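Local atomic coordinates of thiamine-monophosphate kinase (Stenotrophomonas maltophilia, PDB entry 6XEP), a protein that probably uses ATP, with magnesium, to phosphorylate thiamine monophosphate to thiamine diphosphate, the active form of vitamin B1. Residues A[48-53]-A[81-86]; A[89-94]-A[142-147]; A[245-250]-A[313-318]; A[249-254]-A[302-307]. All blocks are in the same frame, centred on the assembly; numbering follows the deposited sequence. Where two conformers were deposited one is given.

Interaction 1: residues A[48-53]-A[81-86]; sequences QLVVTA and SDLAAM
Thr52 and Val50, two residues apart on strand 48-53, send their methyl groups to the end of the helix that runs through 81-85. The contact is apolar, a helix laid on a sheet, with the two short axes 8.8 Å apart. CG2 of Thr52 is its centre and lies 3.6 Å from CD2 of Leu83. In the conformer described, the same methyl also touches CB of Asp82. Val50 adds its CG2, 3.9 Å from Leu83 CD2, and meets the methyl of Met86 tip to tip. A bend at the last torsion of Met86 (chi3 -75°) brings CE against both strand methyls, CG2 of Thr52 and CG2 of Val50, a place that suits a slim, flexible thioether.

The polar groups look elsewhere. In Thr52, OG1 stands between the backbone N and the carbonyl carbon (chi1 67°) and bonds to ND2 of Asn79, so CG2 packs on the helix while OG1 is held by Asn79. Asp82 packs chiefly through its CB, while its carboxylate lies close to those of Asp54 and Asp223; this acidic cluster is consistent with the magnesium sites predicted for Thr52, Asp54, Asp82 and Asp223.

Strand 136-145 flanks strand 48-57 in the sheet, helix 68-85 lies over the face that carries Val50 and Thr52, and Leu49 and Val51 pack against the second subunit.

Interaction 2: residues A[89-94]-A[142-147]; sequences RPAWCT and MGQVGR
Arg89 and Gln144 pair in both directions: Arg89 N gives to Gln144 O, and Gln144 N returns a 2.9 Å bond to Arg89 O. Met142 O takes two donors, Ala91 N at 2.9 Å and Trp92 N at 3.2 Å, the mark of a classic beta bulge between the antiparallel strands. Met142 N closes the ladder on Trp92 O at 2.8 Å. Pro90, lacking an N-H, sits at a non-hydrogen-bonded pair opposite Gly143, whose CA lies 3.1 Å from Arg89 O; a CB would be tight against that oxygen, so glycine suits the close approach. Gly143 N bonds to Val50.

Arg89 O has a further donor, a water that also accepts from Gln144 NE2 at 3.0 Å. Gln144 OE1 takes the backbone N-H of Arg44. Trp92 gives its NE1 to Asp29, and its ring carries CB of Ala91 over the centre of one face, while CE3 meets CB of Met142 at 3.9 Å. In the conformer described, the bend at chi3 (-69°) sets Met142 CE against the Trp92 carbonyl.

Met142 O and Arg89 O have two donors each, both ends of the Gln144 amide are satisfied, and the two bonds to Met142 O hold the bulge, where the register shifts by one residue.

Interaction 3: residues A[245-250]-A[313-318]; sequences VDADSL and VHVDGE
A short parallel beta bridge at the edge of the six-stranded sheet joins Val245, the last residue of strand 242-245, to Val315, where the outermost strand 312-315 gives way to a type I' turn. The sheet belongs to the C-terminal, PurM-like half of the kinase. Two backbone bonds straddle Val315: Val245 N reaches His314 O at 2.9 Å, coming from above the carbonyl plane, and Asp316 N gives a nearly straight bond (172°) to Val245 O at 3.0 Å.

Branched valines suit these extended positions. CG2 of Val245 lies 4.3 Å from CG1 of Val313, and CG1 of Val315, anti to its backbone N, comes within 3.9 Å of CB of Ala247. Leu229 of helix 228-239 touches both Val313 and Val315. As the chain leaves the strand for a 3-10 segment, the small Ala247 is consistent with the close approach of its N to Asp316.

Asp316 and Gly317 form the corners of the turn with positive phi, and the turn closes on itself through Val315 and Glu318. The Asp316 carboxylate reaches the start of the 3-10 segment. Its OD1 lies 3.8 Å from OD1 of Asp246, a like-charge approach probably eased because each aspartate has donors of its own. Asp246 OD2 takes the hydroxyl of Ser249 at 2.6 Å on its anti lone pair, and a water links Asp316 OD2 to Asp248 OD1. Asp316 OD1 itself accepts the N-H of Ala247 at 3.0 Å, met on its syn side and 15° out of the carboxylate plane.

Interaction 4: residues A[249-254]-A[302-307]; sequences SLPISH and TRIGRI
The loop that leads from strand 242-245 to helix 254-259 folds over strand 301-308 here, and Pro251 and Ser249 meet Thr302 and Ile304 in a van der Waals contact of methyls, a proline ring and backbone carbonyls, away from the annotated sites. Thr302 packs against the proline and the loop backbone with both branches. Its CG2, anti to the backbone N (chi1 -58° for OG1), lies 3.3 Å from the carbonyl O of Ser249, while OG1 comes within 3.7 Å of Pro251 CB as the two side chains slide past each other in opposite directions. A beta-branched residue suits this place, for one branch meets the loop backbone and the other the ring.

Two residues on, Ile304 brings CG2 to the loop. This methyl lies 3.9 Å from CD of Pro251 and also touches Ser249 O and CD2 of Leu250. The proline ring crosses the isoleucine at about a right angle. CD1, extended by chi2 (166°), comes near Leu250 CD2.

The strand carries a classic beta bulge at this point, where Ile304 and Gly305 both face Ile162 of the neighbouring strand 161-165 in the six-stranded sheet of the PurM-like C-terminal half. Val164 of that strand packs on both Pro251 and Ile304, and Ala269 and Leu270 of helix 262-271 touch Leu250. At the edge, CB of Ser249 rests 3.9 Å from Arg303 O. Farther along the loop, Ser253 takes the N-cap position of helix 254-259, its OG bonded to Leu256 N and to Asp170.

In the fold
The four contacts fall into two pairs, one in each half of the chain. Interactions 1 and 2, with centres 7 Å apart, share the four-stranded sheet: Gln48 N lies 2.8 Å from Val145 O and Val50 O 2.9 Å from Gly143 N, and both contacts reach the second subunit. Interactions 3 and 4, 9 Å between centres, share Ser249 and Leu250, and Asp246 N lies 2.9 Å from Ile304 O. The pairs do not touch; the centres of interactions 1 and 3 are about 28 Å apart. Interaction 1 lies at the predicted magnesium sites, where Asp223 from the C-terminal half comes within about 3 Å of the Asp82 side chain.

Interaction 1: residues A[48-53]-A[81-86]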
loop_
_atom_site.group_PDB
_atom_site.type_symbol
_atom_site.label_atom_id
_atom_site.label_comp_id
_atom_site.label_asym_id
_atom_site.label_seq_id
_atom_site.Cartn_x
_atom_site.Cartn_y
_atom_site.Cartn_z
ATOM N N GLN A 48 -15.691 -6.972 -9.683
ATOM C CA GLN A 48 -15.051 -5.693 -9.422
ATOM C C GLN A 48 -14.038 -5.839 -8.299
ATOM O O GLN A 48 -14.181 -6.687 -7.412
ATOM C CB GLN A 48 -16.090 -4.626 -9.086
ATOM C CG GLN A 48 -16.932 -4.251 -10.297
ATOM C CD GLN A 48 -18.186 -3.513 -9.924
ATOM O OE1 GLN A 48 -18.989 -3.997 -9.125
ATOM N NE2 GLN A 48 -18.357 -2.322 -10.483
ATOM N N LEU A 49 -12.998 -5.006 -8.353
ATOM C CA LEU A 49 -11.971 -4.971 -7.325
ATOM C C LEU A 49 -12.291 -3.899 -6.302
ATOM O O LEU A 49 -12.720 -2.799 -6.658
ATOM C CB LEU A 49 -10.598 -4.649 -7.915
ATOM C CG LEU A 49 -9.769 -5.649 -8.675
ATOM C CD1 LEU A 49 -8.483 -4.929 -9.067
ATOM C CD2 LEU A 49 -9.483 -6.794 -7.767
ATOM N N VAL A 50 -12.031 -4.204 -5.040
ATOM C CA VAL A 50 -12.048 -3.196 -3.986
ATOM C C VAL A 50 -10.731 -3.294 -3.245
ATOM O O VAL A 50 -10.151 -4.374 -3.108
ATOM C CB VAL A 50 -13.222 -3.336 -2.997
ATOM C CG1 VAL A 50 -14.505 -3.160 -3.708
ATOM C CG2 VAL A 50 -13.199 -4.664 -2.325
ATOM N N VAL A 51 -10.244 -2.155 -2.781
ATOM C CA VAL A 51 -8.891 -2.067 -2.264
ATOM C C VAL A 51 -8.942 -1.349 -0.932
ATOM O O VAL A 51 -9.625 -0.322 -0.804
ATOM C CB VAL A 51 -7.962 -1.323 -3.239
ATOM C CG1 VAL A 51 -6.569 -1.304 -2.695
ATOM C CG2 VAL A 51 -7.985 -1.991 -4.606
ATOM N N THR A 52 -8.233 -1.888 0.052
ATOM C CA THR A 52 -8.127 -1.305 1.380
ATOM C C THR A 52 -6.661 -1.112 1.718
ATOM O O THR A 52 -5.804 -1.835 1.218
ATOM C CB THR A 52 -8.766 -2.189 2.462
ATOM O OG1 THR A 52 -8.013 -3.396 2.607
ATOM C CG2 THR A 52 -10.187 -2.537 2.103
ATOM N N ALA A 53 -6.377 -0.140 2.582
ATOM C CA ALA A 53 -4.994 0.086 2.970
ATOM C C ALA A 53 -4.989 0.606 4.393
ATOM O O ALA A 53 -5.810 1.450 4.745
ATOM C CB ALA A 53 -4.284 1.091 2.059
ATOM N N SER A 81 -10.400 -7.455 7.885
ATOM C CA SER A 81 -11.640 -7.043 8.528
ATOM C C SER A 81 -12.348 -5.968 7.701
ATOM O O SER A 81 -13.583 -5.965 7.601
ATOM C CB SER A 81 -11.347 -6.544 9.938
ATOM O OG SER A 81 -12.552 -6.140 10.554
ATOM N N ASP A 82 -11.574 -5.048 7.108
ATOM C CA ASP A 82 -12.131 -4.046 6.198
ATOM C C ASP A 82 -12.808 -4.721 5.010
ATOM O O ASP A 82 -13.921 -4.356 4.612
ATOM C CB ASP A 82 -11.025 -3.117 5.680
ATOM C CG ASP A 82 -10.350 -2.284 6.764
ATOM O OD1 ASP A 82 -10.851 -2.193 7.900
ATOM O OD2 ASP A 82 -9.286 -1.701 6.447
ATOM N N LEU A 83 -12.120 -5.701 4.408
ATOM C CA LEU A 83 -12.692 -6.413 3.269
ATOM C C LEU A 83 -13.928 -7.195 3.682
ATOM O O LEU A 83 -14.889 -7.286 2.917
ATOM C CB LEU A 83 -11.662 -7.364 2.656
ATOM C CG LEU A 83 -10.523 -6.680 1.899
ATOM C CD1 LEU A 83 -9.598 -7.723 1.312
ATOM C CD2 LEU A 83 -11.087 -5.784 0.801
ATOM N N ALA A 84 -13.914 -7.773 4.884
ATOM C CA ALA A 84 -15.063 -8.550 5.351
ATOM C C ALA A 84 -16.326 -7.707 5.404
ATOM O O ALA A 84 -17.412 -8.158 5.006
ATOM C CB ALA A 84 -14.769 -9.130 6.735
ATOM N N ALA A 85 -16.208 -6.477 5.906
ATOM C CA ALA A 85 -17.363 -5.614 6.071
ATOM C C ALA A 85 -17.942 -5.195 4.740
ATOM O O ALA A 85 -19.070 -4.705 4.696
ATOM C CB ALA A 85 -16.982 -4.372 6.891
ATOM N N MET A 86 -17.189 -5.367 3.653
ATOM C CA MET A 86 -17.710 -5.134 2.317
ATOM C C MET A 86 -18.166 -6.413 1.636
ATOM O O MET A 86 -18.661 -6.355 0.510
ATOM C CB MET A 86 -16.649 -4.429 1.475
ATOM C CG MET A 86 -16.368 -3.058 2.030
ATOM S SD MET A 86 -15.299 -2.156 0.928
ATOM C CE MET A 86 -13.741 -2.940 1.254
#

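Interaction 2: residues A[89-94]-A[142-147]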
loop_
_atom_site.group_PDB
_atom_site.type_symbol
_atom_site.label_atom_id
_atom_site.label_comp_id
_atom_site.label_asym_id
_atom_site.label_seq_id
_atom_site.Cartn_x
_atom_site.Cartn_y
_atom_site.Cartn_z
ATOM N N ARG A 89 -14.260 -10.901 -1.405
ATOM C CA ARG A 89 -13.408 -12.082 -1.348
ATOM C C ARG A 89 -11.950 -11.654 -1.461
ATOM O O ARG A 89 -11.544 -11.176 -2.533
ATOM C CB ARG A 89 -13.774 -13.038 -2.481
ATOM C CG ARG A 89 -12.979 -14.346 -2.482
ATOM C CD ARG A 89 -13.572 -15.332 -3.474
ATOM N NE ARG A 89 -14.991 -15.548 -3.218
ATOM C CZ ARG A 89 -15.480 -16.426 -2.340
ATOM N NH1 ARG A 89 -14.662 -17.191 -1.615
ATOM N NH2 ARG A 89 -16.794 -16.542 -2.188
ATOM N N PRO A 90 -11.127 -11.818 -0.415
ATOM C CA PRO A 90 -9.709 -11.439 -0.520
ATOM C C PRO A 90 -8.997 -12.190 -1.639
ATOM O O PRO A 90 -9.264 -13.366 -1.902
ATOM C CB PRO A 90 -9.130 -11.822 0.850
ATOM C CG PRO A 90 -10.293 -11.898 1.770
ATOM C CD PRO A 90 -11.456 -12.347 0.921
ATOM N N ALA A 91 -8.092 -11.477 -2.310
ATOM C CA ALA A 91 -7.363 -12.013 -3.451
ATOM C C ALA A 91 -5.863 -11.842 -3.254
ATOM O O ALA A 91 -5.133 -12.831 -3.139
ATOM C CB ALA A 91 -7.811 -11.325 -4.747
ATOM N N TRP A 92 -5.401 -10.594 -3.219
ATOM C CA TRP A 92 -3.975 -10.294 -3.229
ATOM C C TRP A 92 -3.669 -9.189 -2.222
ATOM O O TRP A 92 -4.543 -8.405 -1.837
ATOM C CB TRP A 92 -3.501 -9.858 -4.619
ATOM C CG TRP A 92 -4.100 -10.613 -5.759
ATOM C CD1 TRP A 92 -3.897 -11.929 -6.060
ATOM C CD2 TRP A 92 -4.956 -10.095 -6.790
ATOM N NE1 TRP A 92 -4.584 -12.270 -7.203
ATOM C CE2 TRP A 92 -5.252 -11.169 -7.662
ATOM C CE3 TRP A 92 -5.514 -8.843 -7.049
ATOM C CZ2 TRP A 92 -6.075 -11.024 -8.779
ATOM C CZ3 TRP A 92 -6.336 -8.696 -8.167
ATOM C CH2 TRP A 92 -6.612 -9.787 -9.010
ATOM N N CYS A 93 -2.408 -9.113 -1.798
ATOM C CA CYS A 93 -2.018 -7.977 -0.972
ATOM C C CYS A 93 -0.559 -7.610 -1.201
ATOM O O CYS A 93 0.235 -8.393 -1.735
ATOM C CB CYS A 93 -2.273 -8.247 0.514
ATOM S SG CYS A 93 -1.355 -9.606 1.177
ATOM N N THR A 94 -0.217 -6.387 -0.795
ATOM C CA THR A 94 1.167 -5.929 -0.777
ATOM C C THR A 94 1.533 -5.557 0.648
ATOM O O THR A 94 0.675 -5.273 1.482
ATOM C CB THR A 94 1.402 -4.716 -1.679
ATOM O OG1 THR A 94 0.569 -3.641 -1.246
ATOM C CG2 THR A 94 1.117 -5.062 -3.158
ATOM N N MET A 142 -6.396 -6.358 -1.694
ATOM C CA MET A 142 -7.304 -6.296 -2.832
ATOM C C MET A 142 -8.267 -7.467 -2.749
ATOM O O MET A 142 -7.832 -8.613 -2.632
ATOM C CB MET A 142 -6.540 -6.356 -4.159
ATOM C CG MET A 142 -5.834 -5.073 -4.561
ATOM S SD MET A 142 -4.137 -5.383 -5.089
ATOM C CE MET A 142 -3.445 -5.839 -3.515
ATOM N N GLY A 143 -9.573 -7.174 -2.805
ATOM C CA GLY A 143 -10.601 -8.190 -2.798
ATOM C C GLY A 143 -11.484 -8.020 -4.026
ATOM O O GLY A 143 -11.387 -7.027 -4.745
ATOM N N GLN A 144 -12.351 -9.003 -4.264
ATOM C CA GLN A 144 -13.218 -8.959 -5.431
ATOM C C GLN A 144 -14.663 -9.185 -5.017
ATOM O O GLN A 144 -14.933 -9.911 -4.058
ATOM C CB GLN A 144 -12.770 -9.993 -6.468
ATOM C CG GLN A 144 -11.356 -9.701 -6.938
ATOM C CD GLN A 144 -10.883 -10.620 -8.030
ATOM O OE1 GLN A 144 -10.968 -10.288 -9.220
ATOM N NE2 GLN A 144 -10.355 -11.776 -7.638
ATOM N N VAL A 145 -15.584 -8.544 -5.738
ATOM C CA VAL A 145 -17.017 -8.667 -5.471
ATOM C C VAL A 145 -17.767 -8.800 -6.788
ATOM O O VAL A 145 -17.444 -8.124 -7.770
ATOM C CB VAL A 145 -17.576 -7.462 -4.682
ATOM C CG1 VAL A 145 -17.025 -7.426 -3.294
ATOM C CG2 VAL A 145 -17.283 -6.157 -5.413
ATOM N N GLY A 146 -18.775 -9.670 -6.809
ATOM C CA GLY A 146 -19.661 -9.721 -7.955
ATOM C C GLY A 146 -20.481 -8.449 -8.057
ATOM O O GLY A 146 -20.561 -7.654 -7.123
ATOM N N ARG A 147 -21.095 -8.249 -9.223
ATOM C CA ARG A 147 -21.864 -7.031 -9.455
ATOM C C ARG A 147 -22.981 -6.896 -8.426
ATOM O O ARG A 147 -23.778 -7.817 -8.237
ATOM C CB ARG A 147 -22.448 -7.030 -10.872
HETATM O O HOH W 1 -11.229 -12.703 -4.895
#

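Interaction 3: residues A[245-250]-A[313-318]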
loop_
_atom_site.group_PDB
_atom_site.type_symbol
_atom_site.label_atom_id
_atom_site.label_comp_id
_atom_site.label_asym_id
_atom_site.label_seq_id
_atom_site.Cartn_x
_atom_site.Cartn_y
_atom_site.Cartn_z
ATOM N N VAL A 245 -29.365 0.627 20.666
ATOM C CA VAL A 245 -28.582 -0.480 21.218
ATOM C C VAL A 245 -29.059 -0.763 22.633
ATOM O O VAL A 245 -29.130 0.147 23.471
ATOM C CB VAL A 245 -27.078 -0.163 21.236
ATOM C CG1 VAL A 245 -26.320 -1.263 21.989
ATOM C CG2 VAL A 245 -26.544 -0.020 19.839
ATOM N N ASP A 246 -29.366 -2.026 22.915
ATOM C CA ASP A 246 -29.634 -2.444 24.282
ATOM C C ASP A 246 -28.325 -2.906 24.899
ATOM O O ASP A 246 -27.803 -3.978 24.548
ATOM C CB ASP A 246 -30.665 -3.554 24.350
ATOM C CG ASP A 246 -30.890 -3.989 25.768
ATOM O OD1 ASP A 246 -31.280 -3.123 26.587
ATOM O OD2 ASP A 246 -30.626 -5.165 26.081
ATOM N N ALA A 247 -27.782 -2.095 25.811
ATOM C CA ALA A 247 -26.449 -2.381 26.329
ATOM C C ALA A 247 -26.409 -3.730 27.040
ATOM O O ALA A 247 -25.395 -4.425 26.973
ATOM C CB ALA A 247 -25.995 -1.273 27.281
ATOM N N ASP A 248 -27.501 -4.113 27.699
ATOM C CA ASP A 248 -27.518 -5.376 28.431
ATOM C C ASP A 248 -27.336 -6.577 27.505
ATOM O O ASP A 248 -26.935 -7.643 27.976
ATOM C CB ASP A 248 -28.824 -5.554 29.209
ATOM C CG ASP A 248 -28.970 -4.590 30.393
ATOM O OD1 ASP A 248 -27.964 -4.042 30.878
ATOM O OD2 ASP A 248 -30.119 -4.394 30.841
ATOM N N SER A 249 -27.621 -6.426 26.209
ATOM C CA SER A 249 -27.574 -7.515 25.236
ATOM C C SER A 249 -26.211 -7.699 24.594
ATOM O O SER A 249 -26.022 -8.658 23.830
ATOM C CB SER A 249 -28.578 -7.275 24.112
ATOM O OG SER A 249 -29.897 -7.207 24.641
ATOM N N LEU A 250 -25.283 -6.797 24.837
ATOM C CA LEU A 250 -24.008 -6.864 24.148
ATOM C C LEU A 250 -23.287 -8.169 24.502
ATOM O O LEU A 250 -23.331 -8.604 25.659
ATOM C CB LEU A 250 -23.146 -5.666 24.540
ATOM C CG LEU A 250 -23.647 -4.282 24.119
ATOM C CD1 LEU A 250 -22.668 -3.220 24.603
ATOM C CD2 LEU A 250 -23.827 -4.219 22.612
ATOM N N VAL A 313 -26.983 7.063 16.984
ATOM C CA VAL A 313 -26.898 5.850 17.792
ATOM C C VAL A 313 -27.369 6.152 19.200
ATOM O O VAL A 313 -27.005 7.173 19.787
ATOM C CB VAL A 313 -25.467 5.301 17.815
ATOM C CG1 VAL A 313 -25.474 3.929 18.499
ATOM C CG2 VAL A 313 -24.980 5.182 16.441
ATOM N N HIS A 314 -28.198 5.270 19.738
ATOM C CA HIS A 314 -28.734 5.412 21.075
ATOM C C HIS A 314 -28.256 4.219 21.882
ATOM O O HIS A 314 -28.091 3.121 21.342
ATOM C CB HIS A 314 -30.257 5.429 21.104
ATOM C CG HIS A 314 -30.889 6.543 20.331
ATOM N ND1 HIS A 314 -30.731 6.691 18.967
ATOM C CD2 HIS A 314 -31.754 7.507 20.717
ATOM C CE1 HIS A 314 -31.439 7.730 18.558
ATOM N NE2 HIS A 314 -32.070 8.241 19.599
ATOM N N VAL A 315 -28.019 4.452 23.164
ATOM C CA VAL A 315 -27.790 3.385 24.127
ATOM C C VAL A 315 -28.888 3.495 25.159
ATOM O O VAL A 315 -29.032 4.542 25.810
ATOM C CB VAL A 315 -26.412 3.466 24.802
ATOM C CG1 VAL A 315 -26.261 2.316 25.779
ATOM C CG2 VAL A 315 -25.277 3.444 23.780
ATOM N N ASP A 316 -29.656 2.415 25.320
ATOM C CA ASP A 316 -30.749 2.403 26.282
ATOM C C ASP A 316 -31.629 3.646 26.120
ATOM O O ASP A 316 -32.052 4.270 27.095
ATOM C CB ASP A 316 -30.195 2.280 27.702
ATOM C CG ASP A 316 -29.365 1.009 27.893
ATOM O OD1 ASP A 316 -29.392 0.118 27.001
ATOM O OD2 ASP A 316 -28.659 0.911 28.922
ATOM N N GLY A 317 -31.877 4.029 24.865
ATOM C CA GLY A 317 -32.794 5.107 24.545
ATOM C C GLY A 317 -32.180 6.493 24.414
ATOM O O GLY A 317 -32.872 7.417 23.961
ATOM N N GLU A 318 -30.914 6.680 24.776
ATOM C CA GLU A 318 -30.315 8.014 24.819
ATOM C C GLU A 318 -29.255 8.143 23.733
ATOM O O GLU A 318 -28.381 7.284 23.621
ATOM C CB GLU A 318 -29.690 8.273 26.191
ATOM C CG GLU A 318 -29.087 9.656 26.317
ATOM C CD GLU A 318 -30.097 10.746 26.005
ATOM O OE1 GLU A 318 -30.964 11.002 26.856
ATOM O OE2 GLU A 318 -30.012 11.339 24.907
HETATM O O HOH W 2 -27.477 -1.192 30.447
#

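Interaction 4: residues A[249-254]-A[302-307]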
loop_
_atom_site.group_PDB
_atom_site.type_symbol
_atom_site.label_atom_id
_atom_site.label_comp_id
_atom_site.label_asym_id
_atom_site.label_seq_id
_atom_site.Cartn_x
_atom_site.Cartn_y
_atom_site.Cartn_z
ATOM N N SER A 249 -27.621 -6.426 26.209
ATOM C CA SER A 249 -27.574 -7.515 25.236
ATOM C C SER A 249 -26.211 -7.699 24.594
ATOM O O SER A 249 -26.022 -8.658 23.830
ATOM C CB SER A 249 -28.578 -7.275 24.112
ATOM O OG SER A 249 -29.897 -7.207 24.641
ATOM N N LEU A 250 -25.283 -6.797 24.837
ATOM C CA LEU A 250 -24.008 -6.864 24.148
ATOM C C LEU A 250 -23.287 -8.169 24.502
ATOM O O LEU A 250 -23.331 -8.604 25.659
ATOM C CB LEU A 250 -23.146 -5.666 24.540
ATOM C CG LEU A 250 -23.647 -4.282 24.119
ATOM C CD1 LEU A 250 -22.668 -3.220 24.603
ATOM C CD2 LEU A 250 -23.827 -4.219 22.612
ATOM N N PRO A 251 -22.622 -8.827 23.529
ATOM C CA PRO A 251 -21.872 -10.055 23.821
ATOM C C PRO A 251 -20.555 -9.736 24.516
ATOM O O PRO A 251 -19.635 -9.179 23.917
ATOM C CB PRO A 251 -21.648 -10.663 22.425
ATOM C CG PRO A 251 -21.613 -9.479 21.524
ATOM C CD PRO A 251 -22.672 -8.556 22.084
ATOM N N ILE A 252 -20.461 -10.113 25.782
ATOM C CA ILE A 252 -19.282 -9.826 26.584
ATOM C C ILE A 252 -18.652 -11.157 26.968
ATOM O O ILE A 252 -19.334 -12.049 27.498
ATOM C CB ILE A 252 -19.643 -8.954 27.805
ATOM C CG1 ILE A 252 -20.017 -7.552 27.309
ATOM C CG2 ILE A 252 -18.480 -8.867 28.784
ATOM C CD1 ILE A 252 -20.604 -6.633 28.338
ATOM N N SER A 253 -17.359 -11.299 26.680
ATOM C CA SER A 253 -16.699 -12.576 26.890
ATOM C C SER A 253 -16.586 -12.901 28.375
ATOM O O SER A 253 -16.679 -12.027 29.246
ATOM C CB SER A 253 -15.310 -12.578 26.255
ATOM O OG SER A 253 -14.419 -11.763 26.992
ATOM N N HIS A 254 -16.400 -14.194 28.652
ATOM C CA HIS A 254 -16.141 -14.639 30.016
ATOM C C HIS A 254 -14.989 -13.855 30.629
ATOM O O HIS A 254 -15.100 -13.323 31.741
ATOM C CB HIS A 254 -15.827 -16.134 30.009
ATOM C CG HIS A 254 -15.554 -16.702 31.362
ATOM N ND1 HIS A 254 -16.561 -17.112 32.210
ATOM C CD2 HIS A 254 -14.389 -16.944 32.011
ATOM C CE1 HIS A 254 -16.027 -17.580 33.326
ATOM N NE2 HIS A 254 -14.712 -17.484 33.232
ATOM N N THR A 302 -25.123 -12.080 17.765
ATOM C CA THR A 302 -25.953 -11.633 18.873
ATOM C C THR A 302 -26.809 -10.458 18.428
ATOM O O THR A 302 -26.285 -9.467 17.918
ATOM C CB THR A 302 -25.084 -11.254 20.071
ATOM O OG1 THR A 302 -24.307 -12.400 20.437
ATOM C CG2 THR A 302 -25.952 -10.817 21.276
ATOM N N ARG A 303 -28.124 -10.575 18.624
ATOM C CA ARG A 303 -29.038 -9.479 18.318
ATOM C C ARG A 303 -28.964 -8.451 19.446
ATOM O O ARG A 303 -29.268 -8.765 20.602
ATOM C CB ARG A 303 -30.456 -10.013 18.132
ATOM C CG ARG A 303 -31.488 -8.993 17.641
ATOM C CD ARG A 303 -32.798 -9.657 17.202
ATOM N NE ARG A 303 -33.346 -10.518 18.243
ATOM C CZ ARG A 303 -34.122 -10.080 19.232
ATOM N NH1 ARG A 303 -34.441 -8.790 19.308
ATOM N NH2 ARG A 303 -34.575 -10.934 20.148
ATOM N N ILE A 304 -28.552 -7.229 19.117
ATOM C CA ILE A 304 -28.238 -6.231 20.128
ATOM C C ILE A 304 -29.112 -4.986 20.049
ATOM O O ILE A 304 -28.994 -4.114 20.916
ATOM C CB ILE A 304 -26.749 -5.832 20.071
ATOM C CG1 ILE A 304 -26.379 -5.258 18.692
ATOM C CG2 ILE A 304 -25.871 -7.028 20.418
ATOM C CD1 ILE A 304 -25.037 -4.537 18.676
ATOM N N GLY A 305 -29.982 -4.858 19.056
ATOM C CA GLY A 305 -30.705 -3.606 18.916
ATOM C C GLY A 305 -31.587 -3.586 17.694
ATOM O O GLY A 305 -31.891 -4.629 17.110
ATOM N N ARG A 306 -31.983 -2.372 17.306
ATOM C CA ARG A 306 -32.961 -2.194 16.245
ATOM C C ARG A 306 -32.722 -0.862 15.544
ATOM O O ARG A 306 -32.158 0.076 16.122
ATOM C CB ARG A 306 -34.397 -2.226 16.785
ATOM C CG ARG A 306 -34.698 -1.043 17.670
ATOM C CD ARG A 306 -35.926 -1.239 18.542
ATOM N NE ARG A 306 -35.997 -0.182 19.555
ATOM C CZ ARG A 306 -36.552 1.012 19.361
ATOM N NH1 ARG A 306 -37.107 1.310 18.195
ATOM N NH2 ARG A 306 -36.565 1.910 20.339
ATOM N N ILE A 307 -33.136 -0.809 14.275
ATOM C CA ILE A 307 -33.101 0.401 13.458
ATOM C C ILE A 307 -34.492 1.010 13.486
ATOM O O ILE A 307 -35.485 0.283 13.357
ATOM C CB ILE A 307 -32.666 0.071 12.016
ATOM C CG1 ILE A 307 -31.242 -0.483 11.997
ATOM C CG2 ILE A 307 -32.790 1.320 11.112
ATOM C CD1 ILE A 307 -30.180 0.533 12.351
#